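Local coordinates for protein FAD-dependent oxidoreductase (Actinomadura kijaniata, PDB 3M9V) that binds a flavin cofactor and the nucleotide dTDP, and probably acts as an acyl-CoA dehydrogenase-like oxidoreductase on a dTDP-linked sugar in the biosynthesis of D-kijanose, at residues Leu27-Leu31 with Val86-Val91. Residues are numbered along the deposited sequence; the frame is centred on the assembly and turned at random.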
ATOM      1  N   LEU A  27      19.452 -31.291  11.977  1.00 21.11           N
ATOM      2  CA  LEU A  27      19.213 -30.077  12.763  1.00 19.78           C
ATOM      3  C   LEU A  27      17.736 -29.814  13.057  1.00 19.82           C
ATOM      4  O   LEU A  27      17.319 -29.630  14.205  1.00 19.14           O
ATOM      5  CB  LEU A  27      19.843 -28.866  12.062  1.00 18.86           C
ATOM      6  CG  LEU A  27      19.500 -27.569  12.820  1.00 21.81           C
ATOM      7  CD1 LEU A  27      20.052 -27.713  14.233  1.00 22.16           C
ATOM      8  CD2 LEU A  27      20.107 -26.322  12.147  1.00 20.47           C
ATOM      9  N   LEU A  28      16.913 -29.782  12.015  1.00 21.08           N
ATOM     10  CA  LEU A  28      15.483 -29.559  12.228  1.00 22.24           C
ATOM     11  C   LEU A  28      14.805 -30.689  13.006  1.00 25.65           C
ATOM     12  O   LEU A  28      13.938 -30.447  13.858  1.00 23.27           O
ATOM     13  CB  LEU A  28      14.810 -29.341  10.866  1.00 23.40           C
ATOM     14  CG  LEU A  28      13.369 -28.851  10.748  1.00 29.23           C
ATOM     15  CD1 LEU A  28      13.240 -27.485  11.379  1.00 26.69           C
ATOM     16  CD2 LEU A  28      12.888 -28.771   9.295  1.00 32.02           C
ATOM     17  N   ASP A  29      15.186 -31.936  12.736  1.00 26.23           N
ATOM     18  CA  ASP A  29      14.594 -33.026  13.524  1.00 28.05           C
ATOM     19  C   ASP A  29      14.945 -32.886  15.002  1.00 26.47           C
ATOM     20  O   ASP A  29      14.076 -33.040  15.863  1.00 26.48           O
ATOM     21  CB  ASP A  29      15.061 -34.406  13.036  1.00 28.97           C
ATOM     22  CG  ASP A  29      14.360 -34.851  11.757  1.00 37.61           C
ATOM     23  OD1 ASP A  29      13.362 -34.216  11.344  1.00 44.50           O
ATOM     24  OD2 ASP A  29      14.809 -35.839  11.135  1.00 42.52           O
ATOM     25  N   ARG A  30      16.190 -32.540  15.310  1.00 26.78           N
ATOM     26  CA  ARG A  30      16.665 -32.511  16.695  1.00 27.17           C
ATOM     27  C   ARG A  30      16.031 -31.343  17.426  1.00 27.05           C
ATOM     28  O   ARG A  30      15.735 -31.429  18.613  1.00 26.20           O
ATOM     29  CB  ARG A  30      18.192 -32.379  16.739  1.00 26.11           C
ATOM     30  CG  ARG A  30      18.908 -33.671  16.371  1.00 35.43           C
ATOM     31  CD  ARG A  30      19.738 -34.208  17.535  1.00 48.60           C
ATOM     32  NE  ARG A  30      21.162 -34.246  17.211  1.00 58.27           N
ATOM     33  CZ  ARG A  30      21.732 -35.207  16.486  1.00 63.35           C
ATOM     34  NH1 ARG A  30      23.036 -35.166  16.251  1.00 64.28           N
ATOM     35  NH2 ARG A  30      21.019 -36.217  15.994  1.00 63.90           N
ATOM     36  N   LEU A  31      15.832 -30.238  16.718  1.00 26.34           N
ATOM     37  CA  LEU A  31      15.183 -29.075  17.322  1.00 26.47           C
ATOM     38  C   LEU A  31      13.757 -29.373  17.747  1.00 28.23           C
ATOM     39  O   LEU A  31      13.273 -28.757  18.699  1.00 26.77           O
ATOM     40  CB  LEU A  31      15.147 -27.855  16.390  1.00 27.55           C
ATOM     41  CG  LEU A  31      16.425 -27.009  16.353  1.00 27.26           C
ATOM     42  CD1 LEU A  31      16.342 -26.049  15.175  1.00 28.28           C
ATOM     43  CD2 LEU A  31      16.780 -26.276  17.657  1.00 26.60           C
ATOM     44  N   VAL A  86      15.960 -22.096   7.763  1.00 15.66           N
ATOM     45  CA  VAL A  86      14.788 -22.984   7.899  1.00 12.79           C
ATOM     46  C   VAL A  86      14.645 -23.402   9.356  1.00 13.80           C
ATOM     47  O   VAL A  86      13.551 -23.435   9.927  1.00 15.61           O
ATOM     48  CB  VAL A  86      14.906 -24.230   7.028  1.00 15.11           C
ATOM     49  CG1 VAL A  86      13.767 -25.253   7.358  1.00 14.12           C
ATOM     50  CG2 VAL A  86      14.804 -23.828   5.540  1.00 11.95           C
ATOM     51  N   ALA A  87      15.758 -23.668  10.022  1.00 14.79           N
ATOM     52  CA  ALA A  87      15.703 -23.946  11.462  1.00 14.76           C
ATOM     53  C   ALA A  87      15.278 -22.761  12.335  1.00 14.61           C
ATOM     54  O   ALA A  87      14.470 -22.906  13.274  1.00 14.92           O
ATOM     55  CB  ALA A  87      17.059 -24.508  11.882  1.00 11.88           C
ATOM     56  N   LEU A  88      15.801 -21.564  12.046  1.00 15.90           N
ATOM     57  CA  LEU A  88      15.367 -20.357  12.771  1.00 14.21           C
ATOM     58  C   LEU A  88      13.874 -20.085  12.616  1.00 16.03           C
ATOM     59  O   LEU A  88      13.192 -19.625  13.532  1.00 18.77           O
ATOM     60  CB  LEU A  88      16.162 -19.121  12.326  1.00 12.78           C
ATOM     61  CG  LEU A  88      17.667 -19.257  12.606  1.00 13.48           C
ATOM     62  CD1 LEU A  88      18.461 -18.028  12.133  1.00 17.64           C
ATOM     63  CD2 LEU A  88      17.858 -19.406  14.109  1.00 15.47           C
ATOM     64  N   LEU A  89      13.365 -20.279  11.404  1.00 17.10           N
ATOM     65  CA  LEU A  89      11.931 -20.120  11.156  1.00 15.30           C
ATOM     66  C   LEU A  89      11.132 -21.053  12.088  1.00 15.83           C
ATOM     67  O   LEU A  89      10.188 -20.621  12.773  1.00 15.13           O
ATOM     68  CB  LEU A  89      11.717 -20.431   9.659  1.00 14.25           C
ATOM     69  CG  LEU A  89      10.362 -20.080   9.034  1.00 14.00           C
ATOM     70  CD1 LEU A  89      10.414 -20.284   7.493  1.00 15.57           C
ATOM     71  CD2 LEU A  89       9.251 -20.987   9.612  1.00 15.38           C
ATOM     72  N   ALA A  90      11.500 -22.333  12.143  1.00 15.99           N
ATOM     73  CA  ALA A  90      10.764 -23.256  13.034  1.00 18.95           C
ATOM     74  C   ALA A  90      10.856 -22.805  14.501  1.00 19.55           C
ATOM     75  O   ALA A  90       9.849 -22.805  15.228  1.00 16.80           O
ATOM     76  CB  ALA A  90      11.304 -24.724  12.883  1.00 18.47           C
ATOM     77  N   VAL A  91      12.036 -22.353  14.934  1.00 15.75           N
ATOM     78  CA  VAL A  91      12.141 -21.858  16.310  1.00 17.81           C
ATOM     79  C   VAL A  91      11.299 -20.595  16.533  1.00 17.47           C
ATOM     80  O   VAL A  91      10.626 -20.450  17.555  1.00 16.21           O
ATOM     81  CB  VAL A  91      13.613 -21.673  16.774  1.00 19.94           C
ATOM     82  CG1 VAL A  91      13.717 -21.047  18.180  1.00 17.81           C
ATOM     83  CG2 VAL A  91      14.353 -23.013  16.775  1.00 18.67           C
TER
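Leu27, Leu28 and Leu31 pack against Val86, Ala87, Ala90 and Val91 in a wholly apolar helix-helix contact within the N-terminal helical part of this acyl-CoA dehydrogenase fold. Helices 22-32 and 81-94 run nearly parallel here: the segment axes cross at -18° and approach to 9.9 Å. Ala87 lies at the middle of the interface, its CA closest to that of Leu28. Its methyl group is received by two leucines one helical turn apart, with CB 3.6 Å from Leu27 CD2 and 3.7 Å from Leu31 CD1. The small alanine thus fits between branched side chains of the facing helix, and no hydrogen bond links the two segments.

Leu28 spreads its two methyls over different turns of helix 81-94. CD1 rests 3.7 Å from the CB of Ala90, whereas CD2 reaches back to Val86, meeting its CG1 at 4.1 Å in a roughly perpendicular crossing of the two side chains. Leu31 takes a different course from the other two leucines. Its CG stands opposite the carbonyl carbon (chi1 -82°), and from there CD1 touches both Ala87 and Val91, the latter through CG2 at 4.0 Å. The side chains of Leu31 and Val91 also cross at about a right angle, and CD2 of the leucine comes near the same valine methyl.

Further contacts extend the packing beyond this pair of helices. Leu27 touches Ala67 in a loop and Leu28 touches Pro19, while Val91 packs on Thr98 and Ala99 of helix 96-118. On helix 81-94, Leu88 touches Val266 and Leu89 touches Val268 of helix 264-283, which places this helix between helix 22-32 and helix 264-283.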